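Local coordinates for protein methyl-coenzyme M reductase I beta subunit (Methanosarcina barkeri, PDB 1E6Y) that forms part of the nickel cofactor F430-dependent enzyme that releases methane from methyl-coenzyme M with coenzyme B as reductant, the final step of methanogenesis, at residues 367-372 and 399-404; 22-27 and 218-223. All blocks are in the same frame, centred on the assembly; numbering follows the deposited sequence.

Interaction 1 (367-372 and 399-404); sequences GGPGVF and GTQMFS
The amide of Gln401 meets Gly368 and Pro369 through its nitrogen end: NE2 lies 3.4 Å from Gly368 CA, and Pro369 CD stands well out of the amide plane, 3.5 Å from NE2. Farther into 367-372, the Phe372 ring has Gly367 O and Pro369 C at its edge, in its plane. The ring of Phe403 stacks edge-to-face on an aromatic side chain of another protein in the complex, while its CB reaches Val371 CG1 at 4.4 Å. Gln401 bends at chi2 (-69°), which brings NE2 up to Gly368 and Pro369; the Gln401 and Pro369 side chains cross at about a right angle. A CB on Gly368 would run into NE2, so this close approach depends on glycine. The 3-10 turn that follows closes with Val371 N bonded to Gly368 O (3.2 Å). A water joins the two loops, accepting from Gly370 N (2.9 Å) and, weakly, from Gln401 NE2 (2.7 Å), the water lying well out of the amide plane; its bond to Phe403 O is also weak. Asn194 gives that oxygen a second donor. The fit of the loops beside Gly366, which binds coenzyme B, thus probably rests on shape, glycine and bridging water rather than direct polar bonds.

Interaction 2 (22-27 and 218-223); sequences SLAPTR and GIFEMG
Ala24 to Arg27 form a type I beta turn that rests on Phe220, in the last turn of helix 204-221. Ala24 comes first, its CB 3.9 Å from Phe220 CE2 and oblique to the ring. Pro25, at the second position of the turn, makes a CH-pi contact: its CD sits over one face of the ring, 3.7 Å from the centroid and 7° off the normal, and the two side chains cross at about a right angle. Thr26 adds both branches, OG1 at 3.9 Å from Phe220 CE2 and CG2 at 4.0 Å from Phe220 CD2; chi1 of 48° sets OG1 between the backbone N and the carbonyl carbon and CG2 beside the N, which lets both reach the CD2-CE2 side of the ring. Arg27 N closes the turn on Ala24 O at 2.9 Å, while its guanidinium forms a salt bridge with Glu230 and bonds to Val91 O of the second subunit. Leu234 of helix 228-241 also packs on Phe220. With an alanine at Phe220 in place of the ring, Pro25 CD is likely to lose its aromatic face and a gap to open between turn and helix. At the backbone that carries the ring, the helix ends in a Schellman motif, where Gly223, at positive phi, donates its N to Phe220 O at 3.1 Å.

In the fold
Both contacts are buried and lie on opposite sides of the chain's centre, their own centres 29 Å apart and their nearest atoms about 14 Å apart. They hold different elements. Interaction 1 brings together two loops that precede and follow helix 387-395 in the sequence, both in the C-terminal family region and close to the coenzyme B pocket; interaction 2 sets a turn from the N-terminal region against the end of helix 204-221, away from the annotated sites. The chemistry differs with the place in the fold: glycine-rich backbone, an amide and a water in the first, an aromatic ring among small side chains in the second. Other chains of the assembly adjoin both, including the second copy of this subunit at interaction 2.

Interaction 1 (367-372 and 399-404)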
# COMPACT_ATOMS: atom_id res chain seq x y z
N GLY E 367 2.96 2.51 -21.22
CA GLY E 367 3.03 3.76 -21.97
C GLY E 367 4.03 3.64 -23.10
O GLY E 367 4.35 2.54 -23.54
N GLY E 368 4.51 4.78 -23.58
CA GLY E 368 5.62 4.77 -24.52
C GLY E 368 6.90 4.33 -23.84
O GLY E 368 6.98 4.35 -22.62
N PRO E 369 7.93 3.92 -24.61
CA PRO E 369 9.17 3.38 -24.04
C PRO E 369 9.79 4.25 -22.95
O PRO E 369 10.37 3.74 -21.99
CB PRO E 369 10.08 3.25 -25.25
CG PRO E 369 9.13 2.98 -26.38
CD PRO E 369 7.94 3.86 -26.08
N GLY E 370 9.58 5.56 -23.05
CA GLY E 370 10.25 6.50 -22.15
C GLY E 370 9.82 6.49 -20.70
O GLY E 370 10.54 7.00 -19.84
N VAL E 371 8.65 5.93 -20.41
CA VAL E 371 8.13 5.92 -19.04
C VAL E 371 8.65 4.74 -18.22
O VAL E 371 8.53 4.72 -16.99
CB VAL E 371 6.58 5.92 -19.01
CG1 VAL E 371 6.04 7.06 -19.85
CG2 VAL E 371 6.04 4.58 -19.49
N PHE E 372 9.29 3.79 -18.90
CA PHE E 372 9.76 2.57 -18.25
C PHE E 372 11.10 2.74 -17.55
O PHE E 372 11.83 3.70 -17.80
CB PHE E 372 9.82 1.43 -19.26
CG PHE E 372 8.48 0.98 -19.74
CD1 PHE E 372 7.91 1.53 -20.88
CD2 PHE E 372 7.75 0.03 -19.02
CE1 PHE E 372 6.63 1.16 -21.30
CE2 PHE E 372 6.47 -0.35 -19.43
CZ PHE E 372 5.92 0.21 -20.58
N GLY E 399 10.30 12.20 -32.88
CA GLY E 399 9.13 12.95 -32.45
C GLY E 399 7.81 12.22 -32.66
O GLY E 399 6.83 12.82 -33.12
N THR E 400 7.77 10.94 -32.30
CA THR E 400 6.56 10.13 -32.46
C THR E 400 5.77 9.99 -31.16
O THR E 400 4.64 9.50 -31.17
CB THR E 400 6.90 8.70 -32.96
OG1 THR E 400 7.53 7.96 -31.90
CG2 THR E 400 7.83 8.75 -34.16
N GLN E 401 6.38 10.40 -30.05
CA GLN E 401 5.83 10.13 -28.72
C GLN E 401 5.02 11.30 -28.16
O GLN E 401 5.39 12.46 -28.32
CB GLN E 401 6.97 9.80 -27.75
CG GLN E 401 7.83 8.62 -28.16
CD GLN E 401 7.09 7.31 -28.09
OE1 GLN E 401 6.98 6.58 -29.08
NE2 GLN E 401 6.59 6.98 -26.91
N MET E 402 3.95 10.97 -27.43
CA MET E 402 3.22 11.97 -26.67
C MET E 402 3.98 12.32 -25.40
O MET E 402 4.07 13.48 -25.01
CB MET E 402 1.83 11.46 -26.29
CG MET E 402 0.87 11.36 -27.46
SD MET E 402 0.96 12.78 -28.56
CE MET E 402 0.27 14.05 -27.51
N PHE E 403 4.48 11.29 -24.73
CA PHE E 403 5.24 11.49 -23.51
C PHE E 403 6.72 11.48 -23.81
O PHE E 403 7.44 10.52 -23.50
CB PHE E 403 4.84 10.45 -22.47
CG PHE E 403 3.40 10.58 -22.04
CD1 PHE E 403 2.41 9.84 -22.68
CD2 PHE E 403 3.02 11.60 -21.18
CE1 PHE E 403 1.07 10.12 -22.48
CE2 PHE E 403 1.67 11.89 -20.97
CZ PHE E 403 0.70 11.15 -21.63
N SER E 404 7.15 12.55 -24.47
CA SER E 404 8.50 12.71 -24.96
C SER E 404 9.46 13.07 -23.83
O SER E 404 9.04 13.32 -22.70
CB SER E 404 8.53 13.81 -26.02
OG SER E 404 8.01 15.02 -25.51
O HOH W 1 8.23 7.37 -24.79

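Interaction 2 (22-27 and 218-223)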
# COMPACT_ATOMS: atom_id res chain seq x y z
N SER E 22 37.52 -3.96 -12.74
CA SER E 22 37.74 -2.55 -12.43
C SER E 22 36.53 -1.71 -12.83
O SER E 22 36.44 -0.53 -12.49
CB SER E 22 38.98 -2.03 -13.15
OG SER E 22 38.75 -1.90 -14.54
N LEU E 23 35.61 -2.32 -13.58
CA LEU E 23 34.39 -1.66 -14.03
C LEU E 23 33.23 -1.85 -13.06
O LEU E 23 32.15 -1.28 -13.25
CB LEU E 23 33.99 -2.19 -15.42
CG LEU E 23 35.01 -1.99 -16.54
CD1 LEU E 23 34.49 -2.62 -17.83
CD2 LEU E 23 35.29 -0.51 -16.75
N ALA E 24 33.43 -2.68 -12.04
CA ALA E 24 32.40 -2.93 -11.03
C ALA E 24 32.03 -1.63 -10.32
O ALA E 24 32.90 -0.85 -9.94
CB ALA E 24 32.89 -3.95 -10.02
N PRO E 25 30.72 -1.38 -10.13
CA PRO E 25 30.25 -0.25 -9.32
C PRO E 25 30.93 -0.18 -7.95
O PRO E 25 31.20 0.90 -7.43
CB PRO E 25 28.75 -0.50 -9.20
CG PRO E 25 28.42 -1.20 -10.48
CD PRO E 25 29.59 -2.12 -10.72
N THR E 26 31.30 -1.35 -7.43
CA THR E 26 31.92 -1.47 -6.11
C THR E 26 33.42 -1.15 -6.11
O THR E 26 34.02 -1.04 -5.04
CB THR E 26 31.71 -2.90 -5.56
OG1 THR E 26 32.05 -3.86 -6.56
CG2 THR E 26 30.26 -3.10 -5.14
N ARG E 27 34.00 -0.98 -7.29
CA ARG E 27 35.43 -0.68 -7.41
C ARG E 27 35.72 0.57 -8.22
O ARG E 27 36.76 1.20 -8.04
CB ARG E 27 36.18 -1.85 -8.08
CG ARG E 27 36.12 -3.13 -7.27
CD ARG E 27 37.00 -4.26 -7.85
NE ARG E 27 36.62 -5.50 -7.19
CZ ARG E 27 35.68 -6.34 -7.70
NH1 ARG E 27 35.37 -7.42 -7.00
NH2 ARG E 27 35.15 -6.01 -8.86
N GLY E 218 22.45 -1.15 -9.73
CA GLY E 218 21.29 -1.75 -9.10
C GLY E 218 21.43 -3.25 -8.90
O GLY E 218 21.24 -3.74 -7.79
N ILE E 219 21.81 -3.97 -9.95
CA ILE E 219 22.02 -5.42 -9.86
C ILE E 219 23.04 -5.76 -8.77
O ILE E 219 22.83 -6.68 -7.99
CB ILE E 219 22.49 -6.01 -11.21
CG1 ILE E 219 21.48 -5.69 -12.32
CG2 ILE E 219 22.68 -7.52 -11.09
CD1 ILE E 219 20.07 -6.20 -12.04
N PHE E 220 24.08 -4.94 -8.66
CA PHE E 220 25.08 -5.13 -7.62
C PHE E 220 24.49 -4.91 -6.22
O PHE E 220 24.75 -5.69 -5.31
CB PHE E 220 26.28 -4.20 -7.84
CG PHE E 220 27.36 -4.80 -8.70
CD1 PHE E 220 27.14 -5.04 -10.05
CD2 PHE E 220 28.59 -5.14 -8.15
CE1 PHE E 220 28.13 -5.61 -10.84
CE2 PHE E 220 29.59 -5.72 -8.93
CZ PHE E 220 29.36 -5.95 -10.28
N GLU E 221 23.67 -3.87 -6.07
CA GLU E 221 23.05 -3.60 -4.78
C GLU E 221 21.97 -4.62 -4.44
O GLU E 221 21.68 -4.86 -3.26
CB GLU E 221 22.48 -2.18 -4.75
CG GLU E 221 22.19 -1.68 -3.34
CD GLU E 221 21.77 -0.22 -3.27
OE1 GLU E 221 21.55 0.41 -4.33
OE2 GLU E 221 21.65 0.30 -2.14
N MET E 222 21.42 -5.26 -5.47
CA MET E 222 20.45 -6.36 -5.30
C MET E 222 21.12 -7.66 -4.86
O MET E 222 20.44 -8.64 -4.57
CB MET E 222 19.72 -6.63 -6.62
CG MET E 222 18.70 -5.58 -7.02
SD MET E 222 18.28 -5.71 -8.76
CE MET E 222 17.75 -7.44 -8.87
N GLY E 223 22.45 -7.68 -4.88
CA GLY E 223 23.18 -8.90 -4.59
C GLY E 223 23.10 -9.89 -5.73
O GLY E 223 23.23 -11.10 -5.52